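Local coordinates for protein 2-hydroxyisocaproyl-CoA dehydratase activator (Clostridium difficile, PDB 4EHU) that hydrolyses ATP while passing one electron from its dimer-shared [4Fe-4S] cluster to (R)-2-hydroxyisocaproyl-CoA dehydratase, activating that enzyme for L-leucine fermentation, at residues Ala12-Leu18 with Gln241-Leu246; Asp56-Val60 with Glu255-Gln260; Glu79-Ala84 with Lys106-Leu110; Asn118-Asn122 with Leu200-Ile204. Residues are numbered along the deposited sequence.

Contact 1 (Ala12-Leu18 with Gln241-Leu246); sequences ASKGVIL and QLTGAL. With ANP (phosphoaminophosphonic acid-adenylate ester), chain D.
Residues 13-18 form an extended strand, and Gln-241 to Leu-246 lead into helix 243-261, with Gly-15 and Ala-245 closest in register (CA-CA 5.4 Å). Gln-241, chi1 t and chi2 t, sends NE2 to ANP O1A (2.9 Å), while its O lies 3.4 Å from Lys-14 CG. The lysine curls (m, p, p, t) so that NZ donates to ANP O2B, ANP O1A and Ala-12 O (2.8, 2.8 and 2.9 Å); Ala-12 N binds ANP O1B (2.8 Å). This is the phosphate site of an actin-fold ATPase, where the end of a strand and the chain entering a helix meet at the nucleotide. Leu-242 brings CD2 to 3.8 Å from Lys-14 CB, and its O accepts Leu-246 N (2.9 Å). Ala-245 CB meets Val-16 CG2 at 3.7 Å. Leu-246 CD1 reaches Leu-18 CD1 (4.2 Å). Helix 38-50 covers the other face of the strand through Ser-13 and Ile-17, strands 2-8 and 23-30 flank it, and helix 79-90 packs on Leu-246.

Contact 2 (Asp56-Val60 with Glu255-Gln260); sequences DIKKV and EAKESQ
This is a surface contact, remote from the nucleotide and the cluster, in which the last helix of the fold, 243-261, meets the corner at Lys-58 and the extended chain of strand 57-63 that follows, in the sheet built around strands 2-8 and 13-19. The helical segment 255-260 is regular, with Ser-259 N bonded to Glu-255 O and Gln-260 N to Ala-256 O, both 3.0 Å. Opposite it the chain turns at Lys-58 (phi/psi -71/-43) and is extended again at Lys-59 (-139/146), so that the CA-CB bonds of both consecutive lysines point toward the helix. Lys-59 and Ala-256 are nearest in register, CA-CA 6.0 Å. Lys-59, m and m and then t and t, lays CG 3.8 Å from Ala-256 CB and 3.9 Å from Glu-255 CB. Its NZ makes a weak hydrogen bond to Ser-259 OG (3.4 Å) and donates to a water (3.1 Å to its O) that in turn donates to Glu-255 OE1 (2.9 Å). Lys-58, chi1 t, sets CG 3.8 Å from Ala-256 CB and NZ 3.4 Å from Gln-260 CG. The two aliphatic stems thus pack around a small alanine, while the polar part rests on one weak hydrogen bond and one water bridge.

Contact 3 (Glu79-Ala84 with Lys106-Leu110); sequences ELSCHA and KVLKL
Lys-106 NZ donates to Glu-79 OE1 at 3.0 Å in a salt bridge, and the same ammonium is also bridged to Asp-104, an ATP-binding residue, so one lysine joins two carboxylates beside the nucleotide. Glu-79 stands in the first turn of helix 79-90 with chi1 p and chi2 t; its CA-CB bond points sideways, but its end reaches across to the strand. It touches ANP and lies about 4 Å from a bound magnesium ion at the nearest side-chain atoms. Lys-106, m, t, t and p from chi1 to chi4, stretches from the strand to meet it, and its CE packs on Leu-80 CD1 at 3.8 Å. The helix, with His-83 N on Glu-79 O (2.9 Å) and Ala-84 N on Leu-80 O (3.1 Å), crosses strand 106-110 at -64°, the axes 10.3 Å apart at closest. In this actin-fold ATPase a helix that follows the first sheet here leans on a strand of the second, at the cleft holding the nucleotide. Leu-80 and Leu-108 are nearest in register (CA-CA 7.6 Å). Leu-108, chi1 m and chi2 p, turns CD2 to Leu-80 O (3.5 Å), Leu-80 CB (4.2 Å) and Ala-84 CB (4.3 Å). One step further along this face of the strand, Leu-110, chi1 m and chi2 t, places CD2 4.2 Å from Ala-84 CB. Phe-119 of strand 116-122 touches both Leu-80 and Lys-106.

Contact 4 (Asn118-Asn122 with Leu200-Ile204); sequences NFLMN and LVKRI
Leu-120, with 110 Å² covered, is the centrepiece, and Leu-200 and Ile-204, 82 Å² each, receive it from the last turn of helix 182-204. The outermost strand of its sheet within the chain, 116-122, runs nearly antiparallel to the helix: 158° between directions, axes 8.8 Å apart at closest. CA-CA register pairs are Leu-120 with Leu-200 (6.5 Å) and Asn-118 with Ile-204 (7.1 Å). Leu-120, chi1 m and chi2 t, puts CD1 3.4 Å from Ile-204 CG1, 3.5 Å from Leu-200 O and 3.6 Å from Arg-203 CB; its CD2 lies over one face of the Arg-203 guanidinium. Leu-200, m and t, sets CD2 3.1 Å from Asn-122 OD1. Ile-204, m and t, brings CD1 to 3.8 Å from Phe-119 C and also rests on Val-107 of the adjacent strand 105-110, so the helix covers two strands of the second sheet of the actin fold. At Asn-118, OD1 accepts Phe-119 N (2.7 Å), while Asn-118 ND2 donates to a water (3.1 Å to its O) that donates to Ile-204 O (2.7 Å). No direct hydrogen bond crosses the interface: aliphatic contact holds its centre, and a water satisfies the helix's terminal carbonyl at the edge.

How the contacts relate
Contacts 1 and 3 meet near the nucleotide: their centres are 14 Å apart, and Thr-243 OG1 probably hydrogen-bonds His-83 ND1 at 2.8 Å. Contact 1 supplies hydrogen-bond donors to the ANP phosphates, whereas contact 3 brings Glu-79 beside ANP and magnesium. Contacts 3 and 4, centres 11 Å apart, use neighbouring antiparallel strands, with Val-107 N 2.8 Å from Leu-120 O; helices 79-90 and 182-204 pack against this sheet. Contact 4 approaches the cluster, Asn-122 lying about 9 Å from it at nearest side-chain atoms. Contact 2 shares helix 243-261 and the first sheet with contact 1, 17 Å away between centres, and is remote from contact 4 (34 Å between centres).

Contact 1 (Ala12-Leu18 with Gln241-Leu246)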
# COMPACT_ATOMS: atom_id res chain seq x y z
N ALA A 12 -10.94 -15.05 -4.05
CA ALA A 12 -11.97 -16.05 -3.95
C ALA A 12 -12.27 -16.69 -5.29
O ALA A 12 -12.09 -16.06 -6.33
CB ALA A 12 -13.25 -15.44 -3.38
N SER A 13 -12.74 -17.93 -5.24
CA SER A 13 -13.16 -18.64 -6.44
C SER A 13 -14.67 -18.69 -6.48
O SER A 13 -15.32 -19.05 -5.50
CB SER A 13 -12.60 -20.07 -6.46
OG SER A 13 -11.19 -20.04 -6.53
N LYS A 14 -15.22 -18.33 -7.64
CA LYS A 14 -16.66 -18.26 -7.80
C LYS A 14 -17.10 -19.12 -8.97
O LYS A 14 -16.42 -19.16 -10.00
CB LYS A 14 -17.11 -16.82 -8.05
CG LYS A 14 -17.08 -15.92 -6.81
CD LYS A 14 -15.64 -15.47 -6.43
CE LYS A 14 -15.06 -14.48 -7.45
NZ LYS A 14 -13.78 -13.84 -7.00
N GLY A 15 -18.22 -19.82 -8.81
CA GLY A 15 -18.76 -20.66 -9.87
C GLY A 15 -20.26 -20.53 -10.02
O GLY A 15 -20.97 -20.31 -9.04
N VAL A 16 -20.74 -20.65 -11.25
CA VAL A 16 -22.18 -20.64 -11.53
C VAL A 16 -22.47 -21.74 -12.54
O VAL A 16 -21.71 -21.90 -13.49
CB VAL A 16 -22.61 -19.29 -12.16
CG1 VAL A 16 -24.01 -19.39 -12.72
CG2 VAL A 16 -22.51 -18.14 -11.12
N ILE A 17 -23.55 -22.50 -12.30
CA ILE A 17 -24.11 -23.36 -13.34
C ILE A 17 -25.40 -22.71 -13.82
O ILE A 17 -26.28 -22.38 -13.02
CB ILE A 17 -24.40 -24.79 -12.84
CG1 ILE A 17 -23.10 -25.50 -12.46
CG2 ILE A 17 -25.14 -25.59 -13.92
CD1 ILE A 17 -23.28 -26.93 -11.98
N LEU A 18 -25.49 -22.52 -15.13
CA LEU A 18 -26.61 -21.83 -15.75
C LEU A 18 -27.36 -22.81 -16.65
O LEU A 18 -26.74 -23.55 -17.42
CB LEU A 18 -26.09 -20.66 -16.58
CG LEU A 18 -27.07 -19.71 -17.26
CD1 LEU A 18 -27.79 -18.83 -16.23
CD2 LEU A 18 -26.31 -18.84 -18.24
N GLN A 241 -20.87 -10.73 -5.85
CA GLN A 241 -19.57 -11.39 -5.94
C GLN A 241 -19.51 -12.41 -7.09
O GLN A 241 -18.44 -12.86 -7.48
CB GLN A 241 -19.25 -12.10 -4.62
CG GLN A 241 -17.80 -12.57 -4.52
CD GLN A 241 -17.46 -13.04 -3.12
OE1 GLN A 241 -18.36 -13.28 -2.30
NE2 GLN A 241 -16.17 -13.16 -2.84
N LEU A 242 -20.68 -12.74 -7.64
CA LEU A 242 -20.80 -13.81 -8.63
C LEU A 242 -21.03 -13.34 -10.06
O LEU A 242 -21.24 -14.18 -10.95
CB LEU A 242 -21.97 -14.71 -8.23
CG LEU A 242 -21.69 -15.66 -7.06
CD1 LEU A 242 -22.99 -16.10 -6.40
CD2 LEU A 242 -20.87 -16.87 -7.52
N THR A 243 -21.00 -12.03 -10.32
CA THR A 243 -21.35 -11.55 -11.65
C THR A 243 -20.33 -11.96 -12.71
O THR A 243 -20.68 -12.13 -13.89
CB THR A 243 -21.52 -10.03 -11.70
OG1 THR A 243 -20.41 -9.40 -11.07
CG2 THR A 243 -22.81 -9.61 -10.95
N GLY A 244 -19.09 -12.14 -12.28
CA GLY A 244 -18.04 -12.56 -13.21
C GLY A 244 -18.29 -14.01 -13.63
O GLY A 244 -18.17 -14.37 -14.81
N ALA A 245 -18.61 -14.85 -12.66
CA ALA A 245 -18.91 -16.26 -12.96
C ALA A 245 -20.17 -16.39 -13.80
O ALA A 245 -20.26 -17.25 -14.68
CB ALA A 245 -19.03 -17.06 -11.67
N LEU A 246 -21.16 -15.54 -13.51
CA LEU A 246 -22.38 -15.53 -14.31
C LEU A 246 -22.08 -15.12 -15.74
O LEU A 246 -22.57 -15.75 -16.68
CB LEU A 246 -23.40 -14.57 -13.69
CG LEU A 246 -24.68 -14.40 -14.49
CD1 LEU A 246 -25.39 -15.75 -14.65
CD2 LEU A 246 -25.59 -13.41 -13.74
PG ANP D . -9.70 -9.56 -7.85
O1G ANP D . -8.65 -10.40 -8.57
O2G ANP D . -10.90 -9.36 -8.74
O3G ANP D . -9.15 -8.29 -7.32
PB ANP D . -11.46 -11.48 -6.31
O1B ANP D . -11.08 -12.82 -5.75
O2B ANP D . -12.36 -11.49 -7.55
N3B ANP D . -10.02 -10.53 -6.48
PA ANP D . -13.87 -10.82 -4.82
O1A ANP D . -14.21 -12.27 -4.72
O2A ANP D . -14.60 -9.92 -5.79
O3A ANP D . -12.29 -10.68 -5.16
O5' ANP D . -13.91 -10.09 -3.39
C5' ANP D . -13.04 -10.52 -2.34
C4' ANP D . -13.40 -9.76 -1.07
O4' ANP D . -14.76 -9.40 -0.84
C3' ANP D . -12.58 -9.76 0.21
O3' ANP D . -11.33 -9.10 0.02
C2' ANP D . -13.53 -9.07 1.20
O2' ANP D . -13.09 -7.75 1.55
C1' ANP D . -14.89 -8.99 0.52
N9 ANP D . -15.90 -9.89 1.11
C8 ANP D . -15.98 -11.23 0.96
N7 ANP D . -17.07 -11.72 1.59
C5 ANP D . -17.71 -10.66 2.15
C6 ANP D . -18.92 -10.45 2.94
N6 ANP D . -19.67 -11.53 3.28
N1 ANP D . -19.24 -9.19 3.30
C2 ANP D . -18.50 -8.12 2.96
N3 ANP D . -17.37 -8.24 2.24
C4 ANP D . -16.94 -9.46 1.81

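Contact 2 (Asp56-Val60 with Glu255-Gln260)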
# COMPACT_ATOMS: atom_id res chain seq x y z
N ASP A 56 -22.05 -33.55 -17.87
CA ASP A 56 -23.34 -32.89 -18.08
C ASP A 56 -23.21 -31.42 -18.48
O ASP A 56 -24.19 -30.80 -18.90
CB ASP A 56 -24.20 -33.00 -16.82
CG ASP A 56 -24.52 -34.43 -16.45
OD1 ASP A 56 -25.39 -35.03 -17.10
OD2 ASP A 56 -23.89 -34.94 -15.51
N ILE A 57 -22.03 -30.85 -18.32
CA ILE A 57 -21.82 -29.43 -18.64
C ILE A 57 -21.33 -29.31 -20.09
O ILE A 57 -20.25 -29.81 -20.43
CB ILE A 57 -20.79 -28.78 -17.69
CG1 ILE A 57 -21.06 -29.21 -16.24
CG2 ILE A 57 -20.84 -27.24 -17.80
CD1 ILE A 57 -22.46 -28.83 -15.74
N LYS A 58 -22.12 -28.66 -20.94
CA LYS A 58 -21.82 -28.59 -22.37
C LYS A 58 -20.62 -27.69 -22.69
O LYS A 58 -19.80 -28.07 -23.52
CB LYS A 58 -23.06 -28.13 -23.15
CG LYS A 58 -22.83 -27.96 -24.64
CD LYS A 58 -23.61 -28.99 -25.44
CE LYS A 58 -23.34 -28.88 -26.93
NZ LYS A 58 -23.90 -27.63 -27.54
N LYS A 59 -20.55 -26.52 -22.05
CA LYS A 59 -19.41 -25.61 -22.17
C LYS A 59 -19.05 -25.01 -20.81
O LYS A 59 -19.93 -24.75 -19.98
CB LYS A 59 -19.70 -24.46 -23.13
CG LYS A 59 -19.99 -24.89 -24.57
CD LYS A 59 -18.76 -25.36 -25.30
CE LYS A 59 -19.07 -25.60 -26.78
NZ LYS A 59 -17.90 -26.09 -27.57
N VAL A 60 -17.76 -24.80 -20.61
CA VAL A 60 -17.22 -24.17 -19.42
C VAL A 60 -16.37 -22.98 -19.83
O VAL A 60 -15.52 -23.11 -20.71
CB VAL A 60 -16.32 -25.14 -18.63
CG1 VAL A 60 -15.74 -24.45 -17.40
CG2 VAL A 60 -17.10 -26.39 -18.24
N GLU A 255 -21.18 -20.12 -26.55
CA GLU A 255 -20.36 -21.14 -27.20
C GLU A 255 -21.18 -22.37 -27.53
O GLU A 255 -21.06 -22.94 -28.61
CB GLU A 255 -19.19 -21.54 -26.30
CG GLU A 255 -18.15 -20.47 -26.15
CD GLU A 255 -17.44 -20.17 -27.45
OE1 GLU A 255 -17.08 -21.13 -28.18
OE2 GLU A 255 -17.26 -18.98 -27.75
N ALA A 256 -22.02 -22.79 -26.59
CA ALA A 256 -22.86 -23.96 -26.78
C ALA A 256 -23.84 -23.74 -27.94
O ALA A 256 -24.02 -24.62 -28.78
CB ALA A 256 -23.59 -24.29 -25.49
N LYS A 257 -24.44 -22.56 -28.00
CA LYS A 257 -25.39 -22.24 -29.06
C LYS A 257 -24.69 -22.14 -30.40
O LYS A 257 -25.26 -22.50 -31.43
CB LYS A 257 -26.12 -20.93 -28.76
CG LYS A 257 -26.96 -20.98 -27.50
CD LYS A 257 -28.06 -22.04 -27.60
CE LYS A 257 -29.20 -21.61 -28.51
NZ LYS A 257 -30.39 -22.51 -28.38
N GLU A 258 -23.46 -21.64 -30.41
CA GLU A 258 -22.69 -21.58 -31.65
C GLU A 258 -22.45 -22.98 -32.19
O GLU A 258 -22.61 -23.23 -33.39
CB GLU A 258 -21.36 -20.89 -31.42
CG GLU A 258 -20.56 -20.66 -32.69
CD GLU A 258 -19.30 -19.88 -32.43
OE1 GLU A 258 -19.28 -19.11 -31.45
OE2 GLU A 258 -18.34 -20.03 -33.21
N SER A 259 -22.07 -23.90 -31.31
CA SER A 259 -21.88 -25.31 -31.69
C SER A 259 -23.14 -25.99 -32.22
O SER A 259 -23.08 -26.82 -33.15
CB SER A 259 -21.36 -26.10 -30.50
OG SER A 259 -20.05 -25.70 -30.16
N GLN A 260 -24.29 -25.68 -31.62
CA GLN A 260 -25.54 -26.26 -32.06
C GLN A 260 -25.92 -25.73 -33.44
O GLN A 260 -26.39 -26.48 -34.30
CB GLN A 260 -26.64 -25.97 -31.04
CG GLN A 260 -26.40 -26.65 -29.70
CD GLN A 260 -27.57 -26.53 -28.75
OE1 GLN A 260 -28.22 -25.48 -28.66
NE2 GLN A 260 -27.84 -27.60 -28.01
O HOH W 1 -16.10 -23.66 -27.16

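Contact 3 (Glu79-Ala84 with Lys106-Leu110)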
# COMPACT_ATOMS: atom_id res chain seq x y z
N GLU A 79 -12.12 -10.82 -17.47
CA GLU A 79 -13.11 -10.53 -16.43
C GLU A 79 -13.81 -9.21 -16.66
O GLU A 79 -14.90 -8.98 -16.10
CB GLU A 79 -12.49 -10.57 -15.03
CG GLU A 79 -11.59 -9.40 -14.71
CD GLU A 79 -10.55 -9.75 -13.65
OE1 GLU A 79 -10.63 -9.19 -12.53
OE2 GLU A 79 -9.62 -10.55 -13.96
N LEU A 80 -13.26 -8.33 -17.49
CA LEU A 80 -14.00 -7.11 -17.84
C LEU A 80 -15.21 -7.53 -18.64
O LEU A 80 -16.34 -7.06 -18.39
CB LEU A 80 -13.18 -6.13 -18.68
CG LEU A 80 -12.05 -5.37 -17.98
CD1 LEU A 80 -11.09 -6.30 -17.25
CD2 LEU A 80 -11.29 -4.52 -19.01
N SER A 81 -15.00 -8.40 -19.61
CA SER A 81 -16.12 -8.87 -20.43
C SER A 81 -17.12 -9.67 -19.59
O SER A 81 -18.34 -9.53 -19.75
CB SER A 81 -15.63 -9.74 -21.58
OG SER A 81 -14.69 -9.01 -22.34
N CYS A 82 -16.60 -10.53 -18.72
CA CYS A 82 -17.49 -11.38 -17.95
C CYS A 82 -18.31 -10.57 -16.94
O CYS A 82 -19.51 -10.81 -16.82
CB CYS A 82 -16.73 -12.50 -17.26
SG CYS A 82 -16.13 -13.76 -18.44
N HIS A 83 -17.72 -9.62 -16.21
CA HIS A 83 -18.55 -8.83 -15.30
C HIS A 83 -19.58 -8.00 -16.06
O HIS A 83 -20.71 -7.90 -15.63
CB HIS A 83 -17.70 -7.92 -14.41
CG HIS A 83 -17.10 -8.61 -13.23
ND1 HIS A 83 -17.85 -9.10 -12.19
CD2 HIS A 83 -15.80 -8.84 -12.90
CE1 HIS A 83 -17.06 -9.63 -11.28
NE2 HIS A 83 -15.81 -9.50 -11.69
N ALA A 84 -19.19 -7.41 -17.18
CA ALA A 84 -20.16 -6.64 -17.95
C ALA A 84 -21.32 -7.52 -18.43
O ALA A 84 -22.48 -7.11 -18.33
CB ALA A 84 -19.50 -5.95 -19.13
N LYS A 106 -11.89 -2.07 -10.28
CA LYS A 106 -12.04 -1.78 -11.68
C LYS A 106 -13.27 -0.94 -11.90
O LYS A 106 -14.32 -1.22 -11.32
CB LYS A 106 -12.19 -3.09 -12.46
CG LYS A 106 -10.94 -3.96 -12.45
CD LYS A 106 -11.23 -5.27 -13.19
CE LYS A 106 -9.92 -5.92 -13.67
NZ LYS A 106 -9.19 -6.60 -12.57
N VAL A 107 -13.16 0.07 -12.75
CA VAL A 107 -14.32 0.84 -13.14
C VAL A 107 -14.49 0.79 -14.64
O VAL A 107 -13.59 1.17 -15.41
CB VAL A 107 -14.23 2.30 -12.66
CG1 VAL A 107 -15.48 3.06 -13.09
CG2 VAL A 107 -14.07 2.34 -11.15
N LEU A 108 -15.65 0.28 -15.05
CA LEU A 108 -15.95 0.08 -16.46
C LEU A 108 -17.02 1.06 -16.86
O LEU A 108 -18.06 1.19 -16.16
CB LEU A 108 -16.51 -1.34 -16.68
CG LEU A 108 -15.56 -2.53 -16.60
CD1 LEU A 108 -15.05 -2.75 -15.19
CD2 LEU A 108 -16.32 -3.78 -17.11
N LYS A 109 -16.81 1.71 -17.99
CA LYS A 109 -17.86 2.50 -18.60
C LYS A 109 -18.31 1.75 -19.84
O LYS A 109 -17.49 1.34 -20.65
CB LYS A 109 -17.37 3.90 -18.98
CG LYS A 109 -18.38 4.70 -19.77
CD LYS A 109 -17.90 6.13 -20.02
CE LYS A 109 -19.05 7.11 -20.04
NZ LYS A 109 -19.20 7.81 -18.73
N LEU A 110 -19.62 1.56 -19.98
CA LEU A 110 -20.16 0.79 -21.10
C LEU A 110 -20.97 1.70 -22.01
O LEU A 110 -21.55 2.68 -21.55
CB LEU A 110 -21.10 -0.31 -20.58
CG LEU A 110 -20.51 -1.23 -19.52
CD1 LEU A 110 -21.55 -2.30 -19.12
CD2 LEU A 110 -19.23 -1.88 -20.02

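Contact 4 (Asn118-Asn122 with Leu200-Ile204)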
# COMPACT_ATOMS: atom_id res chain seq x y z
N ASN A 118 -14.67 2.82 -21.81
CA ASN A 118 -13.55 3.36 -21.06
C ASN A 118 -13.35 2.49 -19.83
O ASN A 118 -14.21 1.70 -19.48
CB ASN A 118 -13.81 4.83 -20.70
CG ASN A 118 -12.53 5.58 -20.36
OD1 ASN A 118 -11.45 4.99 -20.25
ND2 ASN A 118 -12.65 6.89 -20.17
N PHE A 119 -12.20 2.61 -19.18
CA PHE A 119 -11.83 1.67 -18.15
C PHE A 119 -10.73 2.30 -17.32
O PHE A 119 -9.79 2.85 -17.88
CB PHE A 119 -11.33 0.37 -18.79
CG PHE A 119 -10.76 -0.61 -17.81
CD1 PHE A 119 -11.59 -1.33 -16.96
CD2 PHE A 119 -9.39 -0.82 -17.73
CE1 PHE A 119 -11.07 -2.25 -16.07
CE2 PHE A 119 -8.88 -1.73 -16.84
CZ PHE A 119 -9.72 -2.45 -16.00
N LEU A 120 -10.84 2.21 -16.01
CA LEU A 120 -9.74 2.60 -15.14
C LEU A 120 -9.62 1.56 -14.07
O LEU A 120 -10.62 1.00 -13.61
CB LEU A 120 -10.01 3.95 -14.47
CG LEU A 120 -9.81 5.21 -15.31
CD1 LEU A 120 -10.32 6.41 -14.48
CD2 LEU A 120 -8.34 5.40 -15.66
N MET A 121 -8.40 1.29 -13.67
CA MET A 121 -8.19 0.30 -12.65
C MET A 121 -7.09 0.73 -11.72
O MET A 121 -6.03 1.18 -12.17
CB MET A 121 -7.81 -1.03 -13.27
CG MET A 121 -7.37 -2.04 -12.25
SD MET A 121 -7.19 -3.66 -13.00
CE MET A 121 -5.92 -3.37 -14.23
N ASN A 122 -7.36 0.60 -10.43
CA ASN A 122 -6.31 0.75 -9.44
C ASN A 122 -5.84 -0.66 -9.16
O ASN A 122 -6.61 -1.48 -8.62
CB ASN A 122 -6.82 1.39 -8.13
CG ASN A 122 -7.10 2.91 -8.23
OD1 ASN A 122 -6.55 3.60 -9.09
ND2 ASN A 122 -7.92 3.44 -7.30
N LEU A 200 -11.70 7.26 -9.04
CA LEU A 200 -11.65 6.60 -10.36
C LEU A 200 -12.96 6.82 -11.10
O LEU A 200 -12.98 7.16 -12.29
CB LEU A 200 -11.43 5.10 -10.24
CG LEU A 200 -10.18 4.60 -9.54
CD1 LEU A 200 -10.17 3.08 -9.65
CD2 LEU A 200 -8.94 5.22 -10.18
N VAL A 201 -14.08 6.63 -10.39
CA VAL A 201 -15.37 6.82 -11.01
C VAL A 201 -15.53 8.24 -11.54
O VAL A 201 -16.03 8.45 -12.64
CB VAL A 201 -16.51 6.55 -9.98
CG1 VAL A 201 -17.85 6.86 -10.59
CG2 VAL A 201 -16.44 5.11 -9.53
N LYS A 202 -15.15 9.23 -10.74
CA LYS A 202 -15.27 10.62 -11.15
C LYS A 202 -14.39 10.93 -12.37
O LYS A 202 -14.77 11.70 -13.25
CB LYS A 202 -14.94 11.53 -9.96
CG LYS A 202 -16.01 11.40 -8.85
CD LYS A 202 -15.67 12.27 -7.63
CE LYS A 202 -16.75 12.15 -6.55
NZ LYS A 202 -16.50 12.96 -5.33
N ARG A 203 -13.22 10.32 -12.42
CA ARG A 203 -12.34 10.48 -13.59
C ARG A 203 -13.00 9.96 -14.87
O ARG A 203 -12.90 10.59 -15.93
CB ARG A 203 -10.99 9.80 -13.32
CG ARG A 203 -10.08 10.59 -12.38
CD ARG A 203 -8.89 9.75 -11.89
NE ARG A 203 -8.01 9.34 -12.99
CZ ARG A 203 -7.10 8.38 -12.91
NH1 ARG A 203 -6.35 8.07 -13.97
NH2 ARG A 203 -6.93 7.72 -11.77
N ILE A 204 -13.67 8.81 -14.79
CA ILE A 204 -14.33 8.22 -15.96
C ILE A 204 -15.63 8.94 -16.28
O ILE A 204 -16.11 8.88 -17.42
CB ILE A 204 -14.62 6.74 -15.73
CG1 ILE A 204 -13.36 5.92 -16.02
CG2 ILE A 204 -15.72 6.26 -16.66
CD1 ILE A 204 -13.53 4.44 -15.81
O HOH W 2 -15.10 8.79 -19.88